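Local coordinates for phosphodiesterase (PDB 4G75), which is a colicin M-like bacteriocin that binds magnesium and probably degrades peptidoglycan precursors as a phosphodiesterase in the cell envelope of competing bacteria, at residues A[2-7]-A[164-168]; A[41-45]-A[84-88]; A[87-91]-A[113-119]. One frame throughout, in Å; residues are numbered along the deposited sequence.

Interaction 1 (A[2-7]-A[164-168]); sequences VMDLGT and ERLNI. With EDO (1,2-ethanediol), chain E.
Arg165, Leu5 and Met3, a selenomethionine, make most of this contact. Both segments are irregular: 2-7 has no regular helix or strand, and 164-166 have helical backbone angles without the regular hydrogen bonds. The CA atoms of Leu5 and Arg165 are the nearest pair, 6.9 Å apart. Arg165 reaches along segment 2-7 with an extended chain (chi1 m, chi2 and chi3 t). Its guanidinium meets the carbonyl of Val2, the first modelled residue, edge-on: NH1 of Arg165 donates to O of Val2 at 3.2 Å and NH2 of Arg165 to O of Val2 at 3.3 Å. NH1 also bonds the backbone oxygen of Asn138. Met3 is m at chi1, chi2 and chi3, which folds its selenium over one face of the guanidinium, with SE of Met3 3.8 Å from CZ of Arg165. The Met3 CE methyl lies 3.4 Å from O of Glu164. Leu5 (chi1 m, chi2 t) points toward the other segment. CD1 of Leu5 lies 3.8 Å from O of Arg165 and 3.8 Å from CB of Asn167. A water takes a bond from ND2 of Asn167 (3.3 Å) and donates to O of Leu5 (2.6 Å). Segment 2-7 is itself bent by an Asx turn, in which N of Gly6 donates to OD1 of Asp4 (3.2 Å). The side chain of Arg165 is about 10 Å from that of Val211, a magnesium ligand. The whole is loop-to-loop packing: Arg165 bridges the carbonyls of Val2 and Asn138, Met3 and Leu5 pack on it, and the N-terminal residues join the loop between strand 159-160 and helix 176-184.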
loop_
_atom_site.group_PDB
_atom_site.type_symbol
_atom_site.label_atom_id
_atom_site.label_comp_id
_atom_site.label_asym_id
_atom_site.label_seq_id
_atom_site.Cartn_x
_atom_site.Cartn_y
_atom_site.Cartn_z
ATOM N N VAL A 2 -12.107 -0.512 10.878
ATOM C CA VAL A 2 -12.241 0.830 10.327
ATOM C C VAL A 2 -11.845 0.839 8.858
ATOM O O VAL A 2 -10.954 0.099 8.442
ATOM C CB VAL A 2 -11.372 1.852 11.087
ATOM C CG1 VAL A 2 -11.468 3.223 10.429
ATOM C CG2 VAL A 2 -11.791 1.924 12.548
HETATM N N MSE A 3 -12.509 1.674 8.070
HETATM C CA MSE A 3 -12.194 1.769 6.658
HETATM C C MSE A 3 -11.591 3.129 6.311
HETATM O O MSE A 3 -12.155 3.884 5.519
HETATM C CB MSE A 3 -13.438 1.481 5.816
HETATM C CG MSE A 3 -13.956 0.050 5.961
HETATM SE SE MSE A 3 -12.918 -1.227 4.916
HETATM C CE MSE A 3 -13.505 -0.664 3.139
ATOM N N ASP A 4 -10.449 3.442 6.924
ATOM C CA ASP A 4 -9.666 4.588 6.501
ATOM C C ASP A 4 -8.834 4.145 5.308
ATOM O O ASP A 4 -7.738 3.609 5.476
ATOM C CB ASP A 4 -8.744 5.060 7.626
ATOM C CG ASP A 4 -7.874 6.236 7.213
ATOM O OD1 ASP A 4 -8.054 6.745 6.089
ATOM O OD2 ASP A 4 -7.007 6.652 8.015
ATOM N N LEU A 5 -9.349 4.363 4.105
ATOM C CA LEU A 5 -8.639 3.917 2.912
ATOM C C LEU A 5 -7.876 5.045 2.229
ATOM O O LEU A 5 -7.687 5.035 1.013
ATOM C CB LEU A 5 -9.599 3.222 1.937
ATOM C CG LEU A 5 -10.469 2.131 2.572
ATOM C CD1 LEU A 5 -11.355 1.469 1.513
ATOM C CD2 LEU A 5 -9.601 1.092 3.280
ATOM N N GLY A 6 -7.433 6.017 3.024
ATOM C CA GLY A 6 -6.542 7.058 2.550
ATOM C C GLY A 6 -7.130 8.054 1.570
ATOM O O GLY A 6 -6.408 8.595 0.735
ATOM N N THR A 7 -8.432 8.304 1.662
ATOM C CA THR A 7 -9.072 9.255 0.762
ATOM C C THR A 7 -9.074 10.666 1.344
ATOM O O THR A 7 -9.103 11.648 0.606
ATOM C CB THR A 7 -10.513 8.850 0.429
ATOM O OG1 THR A 7 -11.255 8.675 1.639
ATOM C CG2 THR A 7 -10.531 7.542 -0.366
ATOM N N GLU A 164 -12.507 -5.618 -0.712
ATOM C CA GLU A 164 -13.303 -4.450 -0.352
ATOM C C GLU A 164 -12.437 -3.273 0.103
ATOM O O GLU A 164 -12.899 -2.128 0.127
ATOM C CB GLU A 164 -14.356 -4.802 0.715
ATOM C CG GLU A 164 -13.802 -5.139 2.098
ATOM C CD GLU A 164 -13.389 -6.601 2.255
ATOM O OE1 GLU A 164 -13.357 -7.349 1.246
ATOM O OE2 GLU A 164 -13.094 -7.006 3.400
ATOM N N ARG A 165 -11.185 -3.545 0.460
ATOM C CA ARG A 165 -10.295 -2.467 0.903
ATOM C C ARG A 165 -9.534 -1.832 -0.253
ATOM O O ARG A 165 -8.848 -0.837 -0.067
ATOM C CB ARG A 165 -9.324 -2.947 1.989
ATOM C CG ARG A 165 -10.031 -3.283 3.296
ATOM C CD ARG A 165 -9.088 -3.723 4.413
ATOM N NE ARG A 165 -9.833 -3.810 5.664
ATOM C CZ ARG A 165 -9.876 -2.858 6.590
ATOM N NH1 ARG A 165 -9.182 -1.736 6.450
ATOM N NH2 ARG A 165 -10.596 -3.044 7.679
ATOM N N LEU A 166 -9.650 -2.413 -1.443
ATOM C CA LEU A 166 -9.080 -1.792 -2.638
ATOM C C LEU A 166 -9.743 -0.451 -2.925
ATOM O O LEU A 166 -9.148 0.422 -3.554
ATOM C CB LEU A 166 -9.243 -2.701 -3.866
ATOM C CG LEU A 166 -8.538 -4.055 -3.878
ATOM C CD1 LEU A 166 -8.997 -4.845 -5.093
ATOM C CD2 LEU A 166 -7.008 -3.909 -3.877
ATOM N N ASN A 167 -10.984 -0.300 -2.471
ATOM C CA ASN A 167 -11.786 0.874 -2.799
ATOM C C ASN A 167 -12.016 1.018 -4.304
ATOM O O ASN A 167 -11.981 2.124 -4.848
ATOM C CB ASN A 167 -11.147 2.148 -2.239
ATOM C CG ASN A 167 -12.162 3.245 -2.003
ATOM O OD1 ASN A 167 -13.335 2.969 -1.766
ATOM N ND2 ASN A 167 -11.714 4.495 -2.057
ATOM N N ILE A 168 -12.243 -0.102 -4.980
ATOM C CA ILE A 168 -12.579 -0.048 -6.395
ATOM C C ILE A 168 -14.098 -0.054 -6.582
ATOM O O ILE A 168 -14.837 -0.467 -5.692
ATOM C CB ILE A 168 -11.904 -1.166 -7.215
ATOM C CG1 ILE A 168 -12.297 -2.551 -6.690
ATOM C CG2 ILE A 168 -10.383 -0.979 -7.214
ATOM C CD1 ILE A 168 -11.860 -3.691 -7.622
HETATM C C1 EDO E . -13.681 -3.463 9.132
HETATM O O1 EDO E . -12.365 -3.040 9.499
HETATM C C2 EDO E . -14.328 -2.368 8.311
HETATM O O2 EDO E . -14.133 -1.144 9.016
HETATM O O HOH W 1 -8.521 4.265 -1.316
#

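Interaction 2 (A[41-45]-A[84-88]); sequences SKGQR and EFIWD. With EDO (1,2-ethanediol), chain M; EDO (1,2-ethanediol), chain I.
Arg45 lays the edge of its guanidinium against two carboxylates of the facing helix. NE of Arg45 donates to OD2 of Asp88 (2.6 Å), and NH2 of Arg45 donates to OD1 of Asp88 (3.1 Å) and to OE1 of Glu84 (2.7 Å). NH1 of Arg45 turns back to OG of Ser41 (3.0 Å), one turn earlier, and that hydroxyl is also bonded to the backbone of Gly38. Arg45 is m, t, m along chi1 to chi3. Lys42 (m, t, t, m) starts sideways and brings NZ of Lys42 to OE1 of Glu84 (2.7 Å). Glu84 (chi1 m, chi2 m) thus serves both cations, and the four residues form a salt-bridge network. One water links NZ of Lys42 (2.9 Å) to OD1 of Asp88 (2.7 Å). Another links NZ of Lys42 (3.1 Å) to OE2 of Glu84 (2.7 Å). Both segments are helical. Their axes pass 11.9 Å apart and cross at -56°. CA of Lys42 and CA of Glu84 are the nearest pair, 7.9 Å apart. Long polar side chains therefore bridge a wide gap. Tyr49 adds a hydrogen bond to Asp88. The network joins helix 34-49 to helix 81-102, and helix 55-65 packs on Arg45 through Pro57 and Leu61.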
loop_
_atom_site.group_PDB
_atom_site.type_symbol
_atom_site.label_atom_id
_atom_site.label_comp_id
_atom_site.label_asym_id
_atom_site.label_seq_id
_atom_site.Cartn_x
_atom_site.Cartn_y
_atom_site.Cartn_z
ATOM N N SER A 41 14.286 13.523 13.311
ATOM C CA SER A 41 14.028 13.386 11.886
ATOM C C SER A 41 12.740 12.595 11.594
ATOM O O SER A 41 12.112 12.794 10.557
ATOM C CB SER A 41 15.229 12.763 11.151
ATOM O OG SER A 41 15.349 11.373 11.423
ATOM N N LYS A 42 12.345 11.714 12.509
ATOM C CA LYS A 42 11.125 10.921 12.318
ATOM C C LYS A 42 9.871 11.790 12.231
ATOM O O LYS A 42 8.897 11.438 11.549
ATOM C CB LYS A 42 10.979 9.877 13.434
ATOM C CG LYS A 42 12.134 8.883 13.494
ATOM C CD LYS A 42 11.923 7.807 14.564
ATOM C CE LYS A 42 13.229 7.028 14.824
ATOM N NZ LYS A 42 13.695 6.288 13.597
ATOM N N GLY A 43 9.896 12.933 12.913
ATOM C CA GLY A 43 8.735 13.808 12.960
ATOM C C GLY A 43 8.275 14.297 11.597
ATOM O O GLY A 43 7.110 14.123 11.230
ATOM N N GLN A 44 9.178 14.905 10.832
ATOM C CA GLN A 44 8.785 15.433 9.530
ATOM C C GLN A 44 8.460 14.320 8.533
ATOM O O GLN A 44 7.566 14.472 7.696
ATOM C CB GLN A 44 9.842 16.380 8.959
ATOM C CG GLN A 44 9.300 17.245 7.829
ATOM C CD GLN A 44 8.068 18.045 8.246
ATOM O OE1 GLN A 44 7.898 18.385 9.421
ATOM N NE2 GLN A 44 7.211 18.355 7.282
ATOM N N ARG A 45 9.173 13.201 8.615
ATOM C CA ARG A 45 8.831 12.084 7.748
ATOM C C ARG A 45 7.435 11.571 8.085
ATOM O O ARG A 45 6.639 11.295 7.194
ATOM C CB ARG A 45 9.869 10.961 7.828
ATOM C CG ARG A 45 11.267 11.361 7.344
ATOM C CD ARG A 45 12.095 10.123 6.968
ATOM N NE ARG A 45 12.218 9.201 8.091
ATOM C CZ ARG A 45 13.134 9.310 9.050
ATOM N NH1 ARG A 45 14.019 10.299 9.017
ATOM N NH2 ARG A 45 13.163 8.436 10.046
ATOM N N GLU A 84 17.959 5.464 9.437
ATOM C CA GLU A 84 16.590 5.956 9.393
ATOM C C GLU A 84 15.775 5.276 8.295
ATOM O O GLU A 84 14.579 5.018 8.474
ATOM C CB GLU A 84 16.560 7.478 9.235
ATOM C CG GLU A 84 17.058 8.219 10.474
ATOM C CD GLU A 84 16.381 7.737 11.746
ATOM O OE1 GLU A 84 15.131 7.716 11.786
ATOM O OE2 GLU A 84 17.099 7.376 12.707
ATOM N N PHE A 85 16.416 4.974 7.167
ATOM C CA PHE A 85 15.729 4.268 6.090
ATOM C C PHE A 85 15.349 2.883 6.599
ATOM O O PHE A 85 14.214 2.423 6.434
ATOM C CB PHE A 85 16.637 4.157 4.862
ATOM C CG PHE A 85 15.961 3.567 3.649
ATOM C CD1 PHE A 85 15.469 4.391 2.643
ATOM C CD2 PHE A 85 15.825 2.196 3.511
ATOM C CE1 PHE A 85 14.852 3.851 1.516
ATOM C CE2 PHE A 85 15.207 1.653 2.392
ATOM C CZ PHE A 85 14.724 2.477 1.397
ATOM N N ILE A 86 16.307 2.216 7.230
ATOM C CA ILE A 86 16.073 0.870 7.743
ATOM C C ILE A 86 14.947 0.823 8.773
ATOM O O ILE A 86 14.057 -0.024 8.681
ATOM C CB ILE A 86 17.351 0.261 8.328
ATOM C CG1 ILE A 86 18.336 -0.018 7.188
ATOM C CG2 ILE A 86 17.019 -1.003 9.095
ATOM C CD1 ILE A 86 19.768 -0.275 7.632
ATOM N N TRP A 87 14.980 1.734 9.743
ATOM C CA TRP A 87 13.930 1.779 10.760
ATOM C C TRP A 87 12.549 2.155 10.213
ATOM O O TRP A 87 11.550 1.655 10.704
ATOM C CB TRP A 87 14.318 2.689 11.940
ATOM C CG TRP A 87 15.207 2.016 12.950
ATOM C CD1 TRP A 87 16.450 2.417 13.340
ATOM C CD2 TRP A 87 14.917 0.825 13.694
ATOM N NE1 TRP A 87 16.952 1.552 14.286
ATOM C CE2 TRP A 87 16.030 0.567 14.519
ATOM C CE3 TRP A 87 13.824 -0.046 13.744
ATOM C CZ2 TRP A 87 16.081 -0.524 15.384
ATOM C CZ3 TRP A 87 13.875 -1.131 14.609
ATOM C CH2 TRP A 87 15.001 -1.362 15.412
ATOM N N ASP A 88 12.491 3.028 9.210
ATOM C CA ASP A 88 11.216 3.363 8.579
ATOM C C ASP A 88 10.661 2.131 7.855
ATOM O O ASP A 88 9.454 1.880 7.864
ATOM C CB ASP A 88 11.366 4.525 7.588
ATOM C CG ASP A 88 11.280 5.897 8.251
ATOM O OD1 ASP A 88 11.332 5.996 9.506
ATOM O OD2 ASP A 88 11.171 6.891 7.498
HETATM C C1 EDO M . 20.709 8.696 13.325
HETATM O O1 EDO M . 19.818 7.716 12.776
HETATM C C2 EDO M . 20.616 9.994 12.530
HETATM O O2 EDO M . 20.552 9.689 11.131
HETATM C C1 EDO I . 5.646 20.988 11.940
HETATM O O1 EDO I . 5.669 20.656 13.335
HETATM C C2 EDO I . 5.473 19.710 11.129
HETATM O O2 EDO I . 5.554 19.986 9.726
HETATM O O HOH W 2 11.704 4.958 12.015
HETATM O O HOH W 3 16.481 5.959 14.890
#

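Interaction 3 (A[87-91]-A[113-119]); sequences WDIFD and AQNHQYP. With EDO (1,2-ethanediol), chain N.
Asp91 is the polar centre, with chi1 m pointing its carboxylate at the loop. OD2 of Asp91 accepts from OH of Tyr118 (2.6 Å) and from NE2 of Gln114 (3.1 Å). OD1 of Asp91 accepts from NE2 of His116 at 2.9 Å and 173°, a His-carboxylate hydrogen bond. ND1 of His116 donates to O of Gln117 (2.6 Å), so both ring nitrogens are bonded. NE1 of Trp87 donates to O of Pro119 (3.0 Å). Two waters fill in: one joins OD1 of Asp91 (2.9 Å) to O of Ala113 (2.8 Å), the other OD1 of Asp88 (2.9 Å) to NE2 of Gln114 (2.9 Å). Segment 87-91 is helical. Segment 113-119 leaves its helix at Gln114, makes an inverse gamma turn centred on Asn115 and then continues as irregular loop. CA atoms are nearest at Asp91 and Ala113 (5.8 Å) and at Trp87 and Tyr118 (7.9 Å). Trp87 (chi1 m) presents a face to the edge of Tyr118 (chi1 m); the T-shaped pair has planes at 74°, with CG of Trp87 3.5 Å from CD1 of Tyr118. CZ2 of Trp87 lies 3.7 Å from CD of Pro119, and CZ3 of Trp87 3.6 Å from CE1 of His116. Phe90 (chi1 t) turns its edge to the face of His116 in an offset edge-to-face pair, with CE2 of Phe90 4.0 Å from NE2 of His116. Arg131 makes a cation-pi contact with Phe90. This is structural packing away from the magnesium site: an aromatic cluster beside a buried carboxylate fastens the loop after helix 106-113 to helix 81-102.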
loop_
_atom_site.group_PDB
_atom_site.type_symbol
_atom_site.label_atom_id
_atom_site.label_comp_id
_atom_site.label_asym_id
_atom_site.label_seq_id
_atom_site.Cartn_x
_atom_site.Cartn_y
_atom_site.Cartn_z
ATOM N N TRP A 87 14.980 1.734 9.743
ATOM C CA TRP A 87 13.930 1.779 10.760
ATOM C C TRP A 87 12.549 2.155 10.213
ATOM O O TRP A 87 11.550 1.655 10.704
ATOM C CB TRP A 87 14.318 2.689 11.940
ATOM C CG TRP A 87 15.207 2.016 12.950
ATOM C CD1 TRP A 87 16.450 2.417 13.340
ATOM C CD2 TRP A 87 14.917 0.825 13.694
ATOM N NE1 TRP A 87 16.952 1.552 14.286
ATOM C CE2 TRP A 87 16.030 0.567 14.519
ATOM C CE3 TRP A 87 13.824 -0.046 13.744
ATOM C CZ2 TRP A 87 16.081 -0.524 15.384
ATOM C CZ3 TRP A 87 13.875 -1.131 14.609
ATOM C CH2 TRP A 87 15.001 -1.362 15.412
ATOM N N ASP A 88 12.491 3.028 9.210
ATOM C CA ASP A 88 11.216 3.363 8.579
ATOM C C ASP A 88 10.661 2.131 7.855
ATOM O O ASP A 88 9.454 1.880 7.864
ATOM C CB ASP A 88 11.366 4.525 7.588
ATOM C CG ASP A 88 11.280 5.897 8.251
ATOM O OD1 ASP A 88 11.332 5.996 9.506
ATOM O OD2 ASP A 88 11.171 6.891 7.498
ATOM N N ILE A 89 11.546 1.361 7.226
ATOM C CA ILE A 89 11.122 0.132 6.558
ATOM C C ILE A 89 10.555 -0.854 7.586
ATOM O O ILE A 89 9.619 -1.598 7.304
ATOM C CB ILE A 89 12.273 -0.489 5.731
ATOM C CG1 ILE A 89 12.590 0.399 4.524
ATOM C CG2 ILE A 89 11.925 -1.907 5.259
ATOM C CD1 ILE A 89 11.412 0.648 3.614
ATOM N N PHE A 90 11.094 -0.823 8.798
ATOM C CA PHE A 90 10.552 -1.630 9.889
ATOM C C PHE A 90 9.207 -1.089 10.375
ATOM O O PHE A 90 8.270 -1.849 10.582
ATOM C CB PHE A 90 11.557 -1.674 11.050
ATOM C CG PHE A 90 11.144 -2.561 12.202
ATOM C CD1 PHE A 90 11.278 -3.941 12.122
ATOM C CD2 PHE A 90 10.673 -2.010 13.387
ATOM C CE1 PHE A 90 10.925 -4.759 13.197
ATOM C CE2 PHE A 90 10.321 -2.822 14.463
ATOM C CZ PHE A 90 10.440 -4.199 14.364
ATOM N N ASP A 91 9.116 0.226 10.551
ATOM C CA ASP A 91 7.962 0.844 11.200
ATOM C C ASP A 91 6.724 0.930 10.319
ATOM O O ASP A 91 5.603 0.717 10.791
ATOM C CB ASP A 91 8.308 2.251 11.689
ATOM C CG ASP A 91 9.193 2.241 12.919
ATOM O OD1 ASP A 91 9.265 1.190 13.592
ATOM O OD2 ASP A 91 9.810 3.288 13.209
ATOM N N ALA A 113 3.378 2.047 16.467
ATOM C CA ALA A 113 4.444 1.382 15.738
ATOM C C ALA A 113 5.834 1.848 16.179
ATOM O O ALA A 113 6.790 1.072 16.142
ATOM C CB ALA A 113 4.269 1.578 14.207
ATOM N N GLN A 114 5.947 3.101 16.604
ATOM C CA GLN A 114 7.258 3.655 16.932
ATOM C C GLN A 114 7.550 3.632 18.429
ATOM O O GLN A 114 8.548 4.187 18.877
ATOM C CB GLN A 114 7.420 5.066 16.346
ATOM C CG GLN A 114 7.338 5.062 14.822
ATOM C CD GLN A 114 7.809 6.353 14.169
ATOM O OE1 GLN A 114 7.386 7.450 14.537
ATOM N NE2 GLN A 114 8.680 6.219 13.179
ATOM N N ASN A 115 6.686 2.968 19.190
ATOM C CA ASN A 115 6.884 2.853 20.630
ATOM C C ASN A 115 7.843 1.714 20.956
ATOM O O ASN A 115 7.455 0.702 21.541
ATOM C CB ASN A 115 5.547 2.645 21.340
ATOM C CG ASN A 115 5.651 2.825 22.843
ATOM O OD1 ASN A 115 6.667 3.300 23.355
ATOM N ND2 ASN A 115 4.599 2.445 23.556
ATOM N N HIS A 116 9.096 1.879 20.550
ATOM C CA HIS A 116 10.129 0.891 20.820
ATOM C C HIS A 116 11.505 1.543 20.851
ATOM O O HIS A 116 11.649 2.716 20.512
ATOM C CB HIS A 116 10.087 -0.250 19.785
ATOM C CG HIS A 116 10.361 0.182 18.373
ATOM N ND1 HIS A 116 11.637 0.379 17.888
ATOM C CD2 HIS A 116 9.525 0.406 17.331
ATOM C CE1 HIS A 116 11.575 0.719 16.613
ATOM N NE2 HIS A 116 10.304 0.748 16.251
ATOM N N GLN A 117 12.509 0.779 21.273
ATOM C CA GLN A 117 13.893 1.249 21.268
ATOM C C GLN A 117 14.429 1.364 19.843
ATOM O O GLN A 117 14.018 0.612 18.961
ATOM C CB GLN A 117 14.775 0.270 22.046
ATOM C CG GLN A 117 14.288 -0.019 23.451
ATOM C CD GLN A 117 14.710 1.044 24.430
ATOM O OE1 GLN A 117 13.964 1.982 24.705
ATOM N NE2 GLN A 117 15.923 0.914 24.956
ATOM N N TYR A 118 15.364 2.288 19.624
ATOM C CA TYR A 118 15.992 2.441 18.316
ATOM C C TYR A 118 17.510 2.265 18.342
ATOM O O TYR A 118 18.260 3.178 17.982
ATOM C CB TYR A 118 15.615 3.782 17.681
ATOM C CG TYR A 118 14.192 3.830 17.157
ATOM C CD1 TYR A 118 13.909 3.493 15.842
ATOM C CD2 TYR A 118 13.137 4.207 17.980
ATOM C CE1 TYR A 118 12.605 3.532 15.352
ATOM C CE2 TYR A 118 11.837 4.247 17.505
ATOM C CZ TYR A 118 11.577 3.908 16.189
ATOM O OH TYR A 118 10.287 3.955 15.712
ATOM N N PRO A 119 17.966 1.070 18.737
ATOM C CA PRO A 119 19.402 0.788 18.667
ATOM C C PRO A 119 19.841 0.928 17.221
ATOM O O PRO A 119 19.009 0.834 16.320
ATOM C CB PRO A 119 19.509 -0.684 19.076
ATOM C CG PRO A 119 18.121 -1.176 19.320
ATOM C CD PRO A 119 17.143 -0.138 18.905
HETATM C C1 EDO N . 8.052 6.248 22.441
HETATM O O1 EDO N . 9.344 6.051 23.026
HETATM C C2 EDO N . 8.172 7.235 21.287
HETATM O O2 EDO N . 8.997 6.679 20.257
HETATM O O HOH W 4 9.741 7.884 11.086
HETATM O O HOH W 5 7.449 -0.938 14.332
#

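Overall arrangement
From the N terminus, residues 2-7 come first, and interaction 1 closes the longest loop when the chain reaches 164-168. Interactions 2 and 3 both nest inside it. Helix 34-49 meets helix 81-102 in interaction 2. Interaction 3 starts on that same helix and closes a shorter loop at 113-119. The two share Trp87 and Asp88, and their centres are about 9 Å apart. They also touch directly, with NZ of Lys42 3.4 Å from CE1 of Tyr118. Together they tie two helices and a loop within the helical part. Interaction 1 lies apart, its centre about 25 Å from the centre of each of the others, and joins the N terminus to the loop after strand 159-160.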